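Side-chain contacts in DUF1285 domain-containing protein (Shewanella baltica, PDB 2RA9), which is of unknown function but belongs to a family built from repeated structural motifs and possibly involved in signal transduction: residues V95-S98 with L102-N105; E85-Q88 with L93-S96. All coordinates share one frame; numbering follows the deposited sequence.

In the fold
Interactions 1 and 2 are successive hairpin pairings in one mixed sheet: strand 93-97 is common to both, with strand 102-106 on one flank and strand 79-86 on the other, and their centres lie about 8 Å apart. Interaction 1 is largely buried; the side chains of Val95, Thr97 and His103 meet on one face of the sheet, where all three are buried and an imidazole packs against aliphatic carbon. Interaction 2 is nearer the surface, about 14 Å from the centre of the chain, and sets charged and amide side chains beside one leucine-arginine contact. Asn94 OD1 of interaction 2 and His104 ND1 of interaction 1 lie 2.8 Å apart, a hydrogen bond that joins the two.

Interaction 1 (V95-S98 with L102-N105); sequences VSTS and LHHN
Val95, Thr97 and His103 bring their side chains together within an antiparallel beta hairpin, strand 93-97 followed by the edge strand 102-106 of a mixed sheet. The short strand axes approach to 4.8 Å and run at 156° to each other. Val95 and His103 form a hydrogen-bonded pair: Val95 N donates to His103 O, and His103 N returns a bond of 2.9 Å to Val95 O, with an N-H...O angle of 156°. The carbonyl of Val95 also receives a CA-H...O contact from Leu102.

The side chain of His103 can be followed outward. CB lies 3.9 Å from Val95 CG2, so the first carbon of the histidine leans on one valine methyl. CG is anti to the carbonyl carbon (chi1 -50°), which carries the ring along the strand toward Thr97. CD2 is next: Thr97 CG2 is 3.8 Å from it, while Val95 O sits at this edge of the ring, near its plane. At the tip, NE2 has the same threonine methyl as a neighbour and takes part in a hydrogen bond with Thr101 OG1 in the connecting turn; ND1 is bonded to Glu123 OE1. Hydrogen bonds at both nitrogens probably restrain the rotation of the imidazole, and Leu79 and Leu122 add apolar contacts around it.

Thr97 crosses the histidine at about a right angle. Its methyl serves the ring, whereas its OG1 is hydrogen-bonded to Thr101 OG1, so a single turn hydroxyl ties both side chains to the loop. On the other face, Ser96 and Leu102 form a non-hydrogen-bonded pair with CA atoms 4.5 Å apart. Leu102 CD1 comes to 3.5 Å from Val95 O.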
loop_
_atom_site.group_PDB
_atom_site.type_symbol
_atom_site.label_atom_id
_atom_site.label_comp_id
_atom_site.label_asym_id
_atom_site.label_seq_id
_atom_site.Cartn_x
_atom_site.Cartn_y
_atom_site.Cartn_z
ATOM N N VAL A 95 -7.418 -1.309 -6.739
ATOM C CA VAL A 95 -7.300 -1.950 -5.417
ATOM C C VAL A 95 -7.689 -1.001 -4.337
ATOM O O VAL A 95 -7.551 0.227 -4.499
ATOM C CB VAL A 95 -5.904 -2.546 -5.134
ATOM C CG1 VAL A 95 -5.438 -3.419 -6.342
ATOM C CG2 VAL A 95 -4.840 -1.426 -4.826
ATOM N N SER A 96 -8.155 -1.560 -3.233
ATOM C CA SER A 96 -8.424 -0.765 -2.055
ATOM C C SER A 96 -7.746 -1.385 -0.847
ATOM O O SER A 96 -7.391 -2.569 -0.846
ATOM C CB SER A 96 -9.920 -0.569 -1.852
ATOM O OG SER A 96 -10.541 -1.770 -1.514
ATOM N N THR A 97 -7.542 -0.572 0.176
ATOM C CA THR A 97 -6.669 -0.944 1.269
ATOM C C THR A 97 -7.420 -0.967 2.612
ATOM O O THR A 97 -8.553 -0.473 2.748
ATOM C CB THR A 97 -5.486 0.020 1.383
ATOM O OG1 THR A 97 -5.967 1.284 1.817
ATOM C CG2 THR A 97 -4.761 0.156 0.062
ATOM N N SER A 98 -6.761 -1.453 3.650
ATOM C CA SER A 98 -7.391 -1.582 4.964
ATOM C C SER A 98 -7.726 -0.257 5.621
ATOM O O SER A 98 -8.569 -0.212 6.500
ATOM C CB SER A 98 -6.497 -2.361 5.900
ATOM O OG SER A 98 -5.283 -1.666 6.172
ATOM N N LEU A 102 -7.913 4.043 -2.257
ATOM C CA LEU A 102 -8.216 3.449 -3.539
ATOM C C LEU A 102 -7.125 3.804 -4.539
ATOM O O LEU A 102 -6.708 4.960 -4.634
ATOM C CB LEU A 102 -9.541 4.021 -4.040
ATOM C CG LEU A 102 -10.060 3.556 -5.403
ATOM C CD1 LEU A 102 -10.344 2.077 -5.437
ATOM C CD2 LEU A 102 -11.317 4.403 -5.800
ATOM N N HIS A 103 -6.695 2.820 -5.326
ATOM C CA HIS A 103 -5.600 2.974 -6.263
ATOM C C HIS A 103 -5.986 2.367 -7.602
ATOM O O HIS A 103 -6.603 1.301 -7.654
ATOM C CB HIS A 103 -4.339 2.307 -5.703
ATOM C CG HIS A 103 -4.032 2.708 -4.290
ATOM N ND1 HIS A 103 -3.182 3.748 -3.976
ATOM C CD2 HIS A 103 -4.509 2.253 -3.104
ATOM C CE1 HIS A 103 -3.165 3.922 -2.660
ATOM N NE2 HIS A 103 -3.974 3.042 -2.105
ATOM N N HIS A 104 -5.606 3.053 -8.668
ATOM C CA HIS A 104 -5.974 2.657 -10.023
ATOM C C HIS A 104 -4.768 2.244 -10.823
ATOM O O HIS A 104 -3.624 2.480 -10.452
ATOM C CB HIS A 104 -6.685 3.813 -10.749
ATOM C CG HIS A 104 -7.799 4.422 -9.960
ATOM N ND1 HIS A 104 -9.021 3.811 -9.793
ATOM C CD2 HIS A 104 -7.860 5.579 -9.256
ATOM C CE1 HIS A 104 -9.801 4.575 -9.047
ATOM N NE2 HIS A 104 -9.116 5.648 -8.699
ATOM N N ASN A 105 -5.040 1.597 -11.951
ATOM C CA ASN A 105 -4.018 1.252 -12.910
ATOM C C ASN A 105 -2.925 0.354 -12.349
ATOM O O ASN A 105 -1.755 0.437 -12.726
ATOM C CB ASN A 105 -3.439 2.533 -13.538
ATOM C CG ASN A 105 -4.511 3.369 -14.182
ATOM O OD1 ASN A 105 -5.339 2.846 -14.937
ATOM N ND2 ASN A 105 -4.525 4.679 -13.882
#

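Interaction 2 (E85-Q88 with L93-S96); sequences ERAQ and LNVS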
loop_
_atom_site.group_PDB
_atom_site.type_symbol
_atom_site.label_atom_id
_atom_site.label_comp_id
_atom_site.label_asym_id
_atom_site.label_seq_id
_atom_site.Cartn_x
_atom_site.Cartn_y
_atom_site.Cartn_z
ATOM N N GLU A 85 -10.469 -5.217 -8.107
ATOM C CA GLU A 85 -11.339 -5.540 -9.236
ATOM C C GLU A 85 -10.713 -5.008 -10.511
ATOM O O GLU A 85 -9.982 -4.016 -10.493
ATOM C CB GLU A 85 -12.729 -4.886 -9.017
ATOM C CG GLU A 85 -13.744 -5.101 -10.119
ATOM C CD GLU A 85 -15.047 -4.378 -9.852
ATOM O OE1 GLU A 85 -15.026 -3.295 -9.221
ATOM O OE2 GLU A 85 -16.093 -4.890 -10.305
ATOM N N ARG A 86 -10.954 -5.680 -11.639
ATOM C CA ARG A 86 -10.659 -5.058 -12.944
ATOM C C ARG A 86 -11.815 -4.142 -13.351
ATOM O O ARG A 86 -12.981 -4.528 -13.223
ATOM C CB ARG A 86 -10.489 -6.126 -14.022
ATOM C CG ARG A 86 -9.291 -7.000 -13.826
ATOM C CD ARG A 86 -9.139 -7.989 -14.936
ATOM N NE ARG A 86 -8.271 -9.119 -14.575
ATOM C CZ ARG A 86 -7.019 -9.280 -14.972
ATOM N NH1 ARG A 86 -6.401 -8.404 -15.775
ATOM N NH2 ARG A 86 -6.377 -10.359 -14.615
ATOM N N ALA A 87 -11.499 -2.958 -13.860
ATOM C CA ALA A 87 -12.510 -2.079 -14.450
ATOM C C ALA A 87 -13.219 -2.771 -15.611
ATOM O O ALA A 87 -14.456 -2.665 -15.750
ATOM C CB ALA A 87 -11.855 -0.755 -14.930
ATOM N N GLN A 88 -12.428 -3.450 -16.456
ATOM C CA GLN A 88 -12.971 -4.189 -17.589
ATOM C C GLN A 88 -12.237 -5.524 -17.721
ATOM O O GLN A 88 -11.126 -5.683 -17.194
ATOM C CB GLN A 88 -12.850 -3.385 -18.891
ATOM C CG GLN A 88 -13.549 -2.007 -18.878
ATOM C CD GLN A 88 -12.649 -0.866 -18.414
ATOM O OE1 GLN A 88 -11.453 -1.047 -18.176
ATOM N NE2 GLN A 88 -13.228 0.328 -18.299
ATOM N N LEU A 93 -5.849 -3.289 -12.574
ATOM C CA LEU A 93 -6.680 -3.449 -11.397
ATOM C C LEU A 93 -6.898 -2.120 -10.693
ATOM O O LEU A 93 -6.020 -1.247 -10.698
ATOM C CB LEU A 93 -6.026 -4.380 -10.397
ATOM C CG LEU A 93 -5.818 -5.842 -10.710
ATOM C CD1 LEU A 93 -5.062 -6.483 -9.505
ATOM C CD2 LEU A 93 -7.121 -6.485 -10.910
ATOM N N ASN A 94 -8.065 -2.014 -10.084
ATOM C CA ASN A 94 -8.312 -1.068 -9.003
ATOM C C ASN A 94 -8.148 -1.857 -7.720
ATOM O O ASN A 94 -8.675 -2.976 -7.615
ATOM C CB ASN A 94 -9.735 -0.517 -9.055
ATOM C CG ASN A 94 -9.984 0.337 -10.283
ATOM O OD1 ASN A 94 -9.143 1.133 -10.686
ATOM N ND2 ASN A 94 -11.154 0.154 -10.901
ATOM N N VAL A 95 -7.418 -1.309 -6.739
ATOM C CA VAL A 95 -7.300 -1.950 -5.417
ATOM C C VAL A 95 -7.689 -1.001 -4.337
ATOM O O VAL A 95 -7.551 0.227 -4.499
ATOM C CB VAL A 95 -5.904 -2.546 -5.134
ATOM C CG1 VAL A 95 -5.438 -3.419 -6.342
ATOM C CG2 VAL A 95 -4.840 -1.426 -4.826
ATOM N N SER A 96 -8.155 -1.560 -3.233
ATOM C CA SER A 96 -8.424 -0.765 -2.055
ATOM C C SER A 96 -7.746 -1.385 -0.847
ATOM O O SER A 96 -7.391 -2.569 -0.846
ATOM C CB SER A 96 -9.920 -0.569 -1.852
ATOM O OG SER A 96 -10.541 -1.770 -1.514
#
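Arg86 and Leu93 cross obliquely where strand 79-86 turns back into strand 93-97, an antiparallel beta hairpin inside the mixed sheet. Their contact is aliphatic: Arg86 CG meets Leu93 CD2 at 3.7 Å, the leucine methyl lying against the root of the arginine and not against its guanidinium group, and Ile108 touches both residues, extending the apolar part of the contact. In Arg86 CG is anti to the carbonyl carbon (chi1 -66°), and the chain then runs extended from CG to NE. This straight course takes the charged end past the leucine to partners beyond the two strands. There the guanidinium group connects the hairpin to the C-terminal part of the chain, NE forming a salt bridge with Glu141 OE2 and NH1 another with Asp146 OD1, while NH1 also bonds to Ser91 O in the hairpin turn; the nearby carboxylates probably stabilise its positive charge.

Glu85 and Asn94 form a hydrogen-bonded pair with both side chains on one face of the sheet. Glu85 N donates to Asn94 O, and Asn94 N donates to Glu85 O at 2.8 Å with an N-H...O angle of 162°. These bonds fix the register, with the two CA atoms 5.4 Å apart. Leu93 CA adds a longer C-H...O contact of 3.5 Å to Glu85 O, and Asn94 CB lies 3.8 Å from that oxygen.

The two polar side chains do not pair through their ends: the extended Glu85 carries its carboxylate outward, whereas the Asn94 amide has His104 ND1 as the partner of its OD1. This bond helps set which way round the amide lies, and its other end meets the turn, where Asn94 ND2 is 4.2 Å from Ala87 CB.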